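Local coordinates for YcaO (Methanopyrus kandleri, PDB 6CI7), which binds adenine nucleotide and magnesium ions and, as a YcaO-family protein, probably uses ATP to activate peptide backbone amides, at residues A[144-149]-A[348-353]; A[157-162]-A[315-320]. All coordinates share one frame; numbering follows the deposited sequence.

Contact 1. Residues A[144-149]-A[348-353]. With ACP (phosphomethylphosphonic acid adenylate ester), chain G.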
loop_
_atom_site.group_PDB
_atom_site.type_symbol
_atom_site.label_atom_id
_atom_site.label_comp_id
_atom_site.label_asym_id
_atom_site.label_seq_id
_atom_site.Cartn_x
_atom_site.Cartn_y
_atom_site.Cartn_z
ATOM N N HIS A 144 -9.408 1.944 -8.427
ATOM C CA HIS A 144 -8.844 1.817 -7.078
ATOM C C HIS A 144 -7.485 2.521 -6.989
ATOM O O HIS A 144 -7.042 3.144 -7.961
ATOM C CB HIS A 144 -8.744 0.348 -6.645
ATOM C CG HIS A 144 -7.826 -0.470 -7.496
ATOM N ND1 HIS A 144 -6.457 -0.301 -7.492
ATOM C CD2 HIS A 144 -8.081 -1.461 -8.382
ATOM C CE1 HIS A 144 -5.908 -1.158 -8.336
ATOM N NE2 HIS A 144 -6.874 -1.871 -8.893
ATOM N N THR A 145 -6.836 2.394 -5.830
ATOM C CA THR A 145 -5.632 3.159 -5.483
ATOM C C THR A 145 -4.396 2.286 -5.211
ATOM O O THR A 145 -3.364 2.783 -4.760
ATOM C CB THR A 145 -5.893 4.047 -4.247
ATOM O OG1 THR A 145 -6.337 3.230 -3.159
ATOM C CG2 THR A 145 -6.965 5.085 -4.552
ATOM N N ASN A 146 -4.501 0.990 -5.482
ATOM C CA ASN A 146 -3.371 0.080 -5.327
ATOM C C ASN A 146 -2.255 0.372 -6.346
ATOM O O ASN A 146 -2.500 0.430 -7.554
ATOM C CB ASN A 146 -3.850 -1.367 -5.442
ATOM C CG ASN A 146 -2.755 -2.372 -5.138
ATOM O OD1 ASN A 146 -2.101 -2.294 -4.099
ATOM N ND2 ASN A 146 -2.541 -3.318 -6.059
ATOM N N GLY A 147 -1.039 0.564 -5.843
ATOM C CA GLY A 147 0.124 0.901 -6.671
ATOM C C GLY A 147 0.453 2.379 -6.732
ATOM O O GLY A 147 1.493 2.785 -7.262
ATOM N N LEU A 148 -0.448 3.183 -6.183
ATOM C CA LEU A 148 -0.353 4.621 -6.218
ATOM C C LEU A 148 0.544 5.124 -5.100
ATOM O O LEU A 148 0.422 4.689 -3.961
ATOM C CB LEU A 148 -1.758 5.156 -6.046
ATOM C CG LEU A 148 -2.143 6.599 -6.253
ATOM C CD1 LEU A 148 -1.903 6.979 -7.702
ATOM C CD2 LEU A 148 -3.610 6.688 -5.886
ATOM N N SER A 149 1.455 6.039 -5.412
ATOM C CA SER A 149 2.398 6.508 -4.403
ATOM C C SER A 149 3.021 7.845 -4.725
ATOM O O SER A 149 3.367 8.121 -5.861
ATOM C CB SER A 149 3.498 5.462 -4.179
ATOM O OG SER A 149 4.420 5.911 -3.210
ATOM N N ARG A 348 1.832 5.735 -10.497
ATOM C CA ARG A 348 1.023 4.533 -10.369
ATOM C C ARG A 348 1.850 3.359 -10.860
ATOM O O ARG A 348 2.315 3.364 -12.010
ATOM C CB ARG A 348 -0.220 4.614 -11.234
ATOM C CG ARG A 348 -1.175 3.461 -11.004
ATOM C CD ARG A 348 -2.127 3.914 -9.925
ATOM N NE ARG A 348 -2.901 2.836 -9.349
ATOM C CZ ARG A 348 -4.215 2.747 -9.440
ATOM N NH1 ARG A 348 -4.903 3.667 -10.111
ATOM N NH2 ARG A 348 -4.832 1.727 -8.866
ATOM N N VAL A 349 2.018 2.352 -10.007
ATOM C CA VAL A 349 2.752 1.157 -10.392
ATOM C C VAL A 349 1.759 0.040 -10.675
ATOM O O VAL A 349 0.859 -0.239 -9.854
ATOM C CB VAL A 349 3.803 0.739 -9.329
ATOM C CG1 VAL A 349 4.422 -0.616 -9.658
ATOM C CG2 VAL A 349 4.895 1.794 -9.205
ATOM N N ARG A 350 1.913 -0.580 -11.847
ATOM C CA ARG A 350 1.175 -1.802 -12.168
ATOM C C ARG A 350 2.124 -2.967 -12.387
ATOM O O ARG A 350 3.178 -2.825 -13.008
ATOM C CB ARG A 350 0.241 -1.626 -13.379
ATOM C CG ARG A 350 -0.563 -0.322 -13.437
ATOM C CD ARG A 350 -1.534 -0.087 -12.272
ATOM N NE ARG A 350 -2.609 -1.080 -12.187
ATOM C CZ ARG A 350 -2.955 -1.731 -11.075
ATOM N NH1 ARG A 350 -2.332 -1.487 -9.914
ATOM N NH2 ARG A 350 -3.936 -2.630 -11.126
ATOM N N VAL A 351 1.753 -4.102 -11.811
ATOM C CA VAL A 351 2.387 -5.374 -12.078
ATOM C C VAL A 351 1.248 -6.183 -12.724
ATOM O O VAL A 351 0.262 -6.535 -12.054
ATOM C CB VAL A 351 2.996 -6.000 -10.796
ATOM C CG1 VAL A 351 3.623 -7.354 -11.078
ATOM C CG2 VAL A 351 4.062 -5.089 -10.200
ATOM N N THR A 352 1.377 -6.431 -14.037
ATOM C CA THR A 352 0.243 -6.874 -14.885
ATOM C C THR A 352 -0.351 -8.236 -14.523
ATOM O O THR A 352 -1.511 -8.509 -14.825
ATOM C CB THR A 352 0.570 -6.844 -16.400
ATOM O OG1 THR A 352 1.634 -7.756 -16.690
ATOM C CG2 THR A 352 0.967 -5.455 -16.847
ATOM N N GLY A 353 0.443 -9.081 -13.878
ATOM C CA GLY A 353 -0.042 -10.376 -13.395
ATOM C C GLY A 353 -0.151 -10.479 -11.883
ATOM O O GLY A 353 -0.358 -11.576 -11.356
HETATM P PG ACP G . -2.347 2.563 2.067
HETATM O O1G ACP G . -1.971 2.685 0.503
HETATM O O2G ACP G . -3.153 3.884 2.511
HETATM O O3G ACP G . -3.209 1.378 2.233
HETATM P PB ACP G . 0.272 3.686 2.796
HETATM O O1B ACP G . 0.740 3.448 1.266
HETATM O O2B ACP G . -0.627 4.857 2.907
HETATM C C3B ACP G . -0.866 2.329 3.136
HETATM P PA ACP G . 2.075 5.433 4.278
HETATM O O1A ACP G . 3.516 5.324 4.709
HETATM O O2A ACP G . 1.128 5.934 5.343
HETATM O O3A ACP G . 1.563 3.965 3.759
HETATM O "O5'" ACP G . 2.099 6.443 3.036
HETATM C "C5'" ACP G . 1.173 7.500 2.730
HETATM C "C4'" ACP G . 1.651 8.241 1.466
HETATM O "O4'" ACP G . 2.628 9.217 1.853
HETATM C "C3'" ACP G . 2.372 7.349 0.452
HETATM O "O3'" ACP G . 2.208 7.873 -0.880
HETATM C "C2'" ACP G . 3.815 7.454 0.898
HETATM O "O2'" ACP G . 4.750 7.136 -0.100
HETATM C "C1'" ACP G . 3.910 8.912 1.292
HETATM N N9 ACP G . 4.970 9.123 2.290
HETATM C C8 ACP G . 5.031 8.528 3.489
HETATM N N7 ACP G . 6.139 8.905 4.167
HETATM C C5 ACP G . 6.810 9.766 3.378
HETATM C C6 ACP G . 8.067 10.549 3.494
HETATM N N6 ACP G . 8.815 10.474 4.622
HETATM N N1 ACP G . 8.423 11.335 2.453
HETATM C C2 ACP G . 7.665 11.414 1.329
HETATM N N3 ACP G . 6.514 10.724 1.148
HETATM C C4 ACP G . 6.038 9.905 2.132
HETATM O O HOH W 1 -7.333 2.619 -11.007
#
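The backbone oxygen of Asn-146 is gripped side-on by Arg-348, whose NE and NH2 each lie 3.0 Å from Asn-146 O, on the same face of the carbonyl and with the oxygen in the guanidinium plane. NH2 makes a weak, bent bond to His-144 O (118°), and NH1 is held by water 1 and by Val-132 O. The arginine chain, CG anti to N, bends at chi2 (91°), which lays Arg-348 CD against Leu-148 CD1 at 3.8 Å. A leucine in its place would probably leave Asn-146 O without either guanidinium donor and Val-132 O without its donor, and let the 144-147 loop shift. The His-144 ring stands nearly upright to this guanidinium, planes 76° apart, and its ND1 accepts from Asn-146 N at 3.1 Å. Arg-350 NH2 lies at the ring's edge, 3.7 Å from His-144 CE1, and pairs with Glu-131 and Glu-356. Within the type II turn of Thr-145 to Leu-148, Gly-147 O accepts from Val-349 N at 2.8 Å. Leu-148 and Arg-348 form an antiparallel non-hydrogen-bonded pair: the turn leads into an outer sheet strand and sets Leu-148, a magnesium-site residue, beside the YcaO nucleotide pocket.

Contact 2. Residues A[157-162]-A[315-320]. With ACP (phosphomethylphosphonic acid adenylate ester), chain G.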
loop_
_atom_site.group_PDB
_atom_site.type_symbol
_atom_site.label_atom_id
_atom_site.label_comp_id
_atom_site.label_asym_id
_atom_site.label_seq_id
_atom_site.Cartn_x
_atom_site.Cartn_y
_atom_site.Cartn_z
ATOM N N ALA A 157 8.674 6.812 -4.657
ATOM C CA ALA A 157 7.311 6.465 -5.005
ATOM C C ALA A 157 7.223 5.091 -5.677
ATOM O O ALA A 157 6.355 4.282 -5.324
ATOM C CB ALA A 157 6.699 7.563 -5.876
ATOM N N VAL A 158 8.127 4.827 -6.627
ATOM C CA VAL A 158 8.196 3.525 -7.306
ATOM C C VAL A 158 8.450 2.421 -6.278
ATOM O O VAL A 158 7.743 1.411 -6.277
ATOM C CB VAL A 158 9.246 3.492 -8.445
ATOM C CG1 VAL A 158 9.381 2.080 -9.032
ATOM C CG2 VAL A 158 8.861 4.478 -9.546
ATOM N N ILE A 159 9.419 2.634 -5.385
ATOM C CA ILE A 159 9.699 1.649 -4.327
ATOM C C ILE A 159 8.430 1.374 -3.503
ATOM O O ILE A 159 7.998 0.227 -3.399
ATOM C CB ILE A 159 10.888 2.064 -3.428
ATOM C CG1 ILE A 159 12.210 1.935 -4.202
ATOM C CG2 ILE A 159 10.942 1.211 -2.161
ATOM C CD1 ILE A 159 13.339 2.771 -3.647
ATOM N N GLN A 160 7.817 2.435 -2.982
ATOM C CA GLN A 160 6.677 2.304 -2.097
ATOM C C GLN A 160 5.462 1.705 -2.805
ATOM O O GLN A 160 4.800 0.807 -2.269
ATOM C CB GLN A 160 6.362 3.653 -1.449
ATOM C CG GLN A 160 5.728 3.544 -0.070
ATOM C CD GLN A 160 4.222 3.565 -0.134
ATOM O OE1 GLN A 160 3.632 3.964 -1.145
ATOM N NE2 GLN A 160 3.578 3.142 0.953
ATOM N N GLY A 161 5.205 2.176 -4.022
ATOM C CA GLY A 161 4.080 1.702 -4.831
ATOM C C GLY A 161 4.204 0.251 -5.228
ATOM O O GLY A 161 3.201 -0.477 -5.214
ATOM N N LEU A 162 5.434 -0.165 -5.564
ATOM C CA LEU A 162 5.753 -1.553 -5.960
ATOM C C LEU A 162 5.569 -2.514 -4.783
ATOM O O LEU A 162 4.962 -3.569 -4.922
ATOM C CB LEU A 162 7.181 -1.645 -6.523
ATOM C CG LEU A 162 7.640 -2.939 -7.214
ATOM C CD1 LEU A 162 6.770 -3.321 -8.410
ATOM C CD2 LEU A 162 9.108 -2.851 -7.623
ATOM N N LYS A 315 19.707 1.960 -6.725
ATOM C CA LYS A 315 20.110 0.563 -6.696
ATOM C C LYS A 315 18.992 -0.294 -6.093
ATOM O O LYS A 315 18.681 -1.363 -6.635
ATOM C CB LYS A 315 21.494 0.414 -6.010
ATOM C CG LYS A 315 21.725 -0.797 -5.118
ATOM C CD LYS A 315 22.552 -1.895 -5.755
ATOM C CE LYS A 315 23.311 -2.621 -4.648
ATOM N NZ LYS A 315 23.750 -4.001 -4.999
ATOM N N LEU A 316 18.367 0.198 -5.019
ATOM C CA LEU A 316 17.205 -0.471 -4.406
ATOM C C LEU A 316 15.974 -0.567 -5.342
ATOM O O LEU A 316 15.348 -1.638 -5.443
ATOM C CB LEU A 316 16.852 0.183 -3.070
ATOM C CG LEU A 316 15.671 -0.359 -2.264
ATOM C CD1 LEU A 316 15.962 -1.729 -1.668
ATOM C CD2 LEU A 316 15.316 0.628 -1.168
ATOM N N THR A 317 15.652 0.526 -6.038
ATOM C CA THR A 317 14.584 0.529 -7.060
ATOM C C THR A 317 14.882 -0.526 -8.121
ATOM O O THR A 317 14.058 -1.393 -8.384
ATOM C CB THR A 317 14.412 1.915 -7.743
ATOM O OG1 THR A 317 14.362 2.940 -6.748
ATOM C CG2 THR A 317 13.129 1.973 -8.585
ATOM N N GLU A 318 16.077 -0.451 -8.699
ATOM C CA GLU A 318 16.567 -1.426 -9.677
ATOM C C GLU A 318 16.385 -2.872 -9.181
ATOM O O GLU A 318 15.792 -3.698 -9.877
ATOM C CB GLU A 318 18.038 -1.133 -9.982
ATOM C CG GLU A 318 18.571 -1.684 -11.300
ATOM C CD GLU A 318 20.034 -1.323 -11.521
ATOM O OE1 GLU A 318 20.306 -0.173 -11.933
ATOM O OE2 GLU A 318 20.912 -2.185 -11.279
ATOM N N GLU A 319 16.845 -3.145 -7.958
ATOM C CA GLU A 319 16.820 -4.495 -7.394
ATOM C C GLU A 319 15.404 -5.039 -7.176
ATOM O O GLU A 319 15.121 -6.195 -7.523
ATOM C CB GLU A 319 17.659 -4.570 -6.107
ATOM C CG GLU A 319 19.168 -4.613 -6.351
ATOM C CD GLU A 319 19.949 -5.232 -5.203
ATOM O OE1 GLU A 319 20.526 -6.321 -5.401
ATOM O OE2 GLU A 319 19.989 -4.647 -4.101
ATOM N N LEU A 320 14.517 -4.202 -6.630
ATOM C CA LEU A 320 13.136 -4.607 -6.374
ATOM C C LEU A 320 12.398 -4.831 -7.682
ATOM O O LEU A 320 11.651 -5.795 -7.811
ATOM C CB LEU A 320 12.395 -3.587 -5.493
ATOM C CG LEU A 320 12.852 -3.435 -4.035
ATOM C CD1 LEU A 320 12.476 -2.058 -3.521
ATOM C CD2 LEU A 320 12.286 -4.514 -3.127
HETATM P PG ACP G . -2.347 2.563 2.067
HETATM O O1G ACP G . -1.971 2.685 0.503
HETATM O O2G ACP G . -3.153 3.884 2.511
HETATM O O3G ACP G . -3.209 1.378 2.233
HETATM P PB ACP G . 0.272 3.686 2.796
HETATM O O1B ACP G . 0.740 3.448 1.266
HETATM O O2B ACP G . -0.627 4.857 2.907
HETATM C C3B ACP G . -0.866 2.329 3.136
HETATM P PA ACP G . 2.075 5.433 4.278
HETATM O O1A ACP G . 3.516 5.324 4.709
HETATM O O2A ACP G . 1.128 5.934 5.343
HETATM O O3A ACP G . 1.563 3.965 3.759
HETATM O "O5'" ACP G . 2.099 6.443 3.036
HETATM C "C5'" ACP G . 1.173 7.500 2.730
HETATM C "C4'" ACP G . 1.651 8.241 1.466
HETATM O "O4'" ACP G . 2.628 9.217 1.853
HETATM C "C3'" ACP G . 2.372 7.349 0.452
HETATM O "O3'" ACP G . 2.208 7.873 -0.880
HETATM C "C2'" ACP G . 3.815 7.454 0.898
HETATM O "O2'" ACP G . 4.750 7.136 -0.100
HETATM C "C1'" ACP G . 3.910 8.912 1.292
HETATM N N9 ACP G . 4.970 9.123 2.290
HETATM C C8 ACP G . 5.031 8.528 3.489
HETATM N N7 ACP G . 6.139 8.905 4.167
HETATM C C5 ACP G . 6.810 9.766 3.378
HETATM C C6 ACP G . 8.067 10.549 3.494
HETATM N N6 ACP G . 8.815 10.474 4.622
HETATM N N1 ACP G . 8.423 11.335 2.453
HETATM C C2 ACP G . 7.665 11.414 1.329
HETATM N N3 ACP G . 6.514 10.724 1.148
HETATM C C4 ACP G . 6.038 9.905 2.132
#
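Apolar packing carries most of the contact between Ile-159 and Leu-162 of one helix and Leu-316 and Leu-320 of the other. Ile-159 splits its two branches: CD1 reaches Leu-316 CD2 at 3.8 Å, while CG2 meets Leu-320 CD1 at 3.9 Å, each pair of side chains crossing at about a right angle. With CG1 beside the backbone N (chi1 -71°), the longer branch extends toward Leu-316 and leaves CG2 for Leu-320. One turn further on, Leu-162 CD2 rests 4.0 Å from Leu-320 CB, and the methyl CG2 of Thr-317 meets Val-158 CG1 at 3.8 Å. A polar atom enters with Thr-317 OG1, 3.3 Å from Ile-159 CD1, a van der Waals approach to a methyl group; the hydroxyl's own hydrogen bond is to Leu-313 O, one turn back in its helix. The ligand interaction belongs to the other side of helix 154-176, where Gln-160 points away from 315-320 and its NE2 donates to ACP O1B at 2.9 Å, almost straight at 168°. The short axes approach to 9.6 Å and cross at 34°, running broadly the same way. This is aliphatic helix-helix packing behind the ATP site of the YcaO domain.

Contact 1 and contact 2 have centres 13 Å apart and lie in the same YcaO domain. Along the chain the order is 144-149, 157-162, 315-320, 348-353, so the helix pair falls between the two segments of contact 1. Strand 148-150, an outer strand of the five-stranded antiparallel sheet, leads directly into helix 154-176. The two contacts touch: Ser-149 OG lies 2.9 Å from Gln-160 OE1, probably a hydrogen bond, and Val-351 CG2 packs 3.7 Å from Leu-162 CD1. Helix 154-176 is thus placed between sheet and helix 313-325. Gln-160 of contact 2 bonds to ACP, and Ser-149, in segment 144-149, lies close to its ribose, consistent with strand and helix together shaping the pocket.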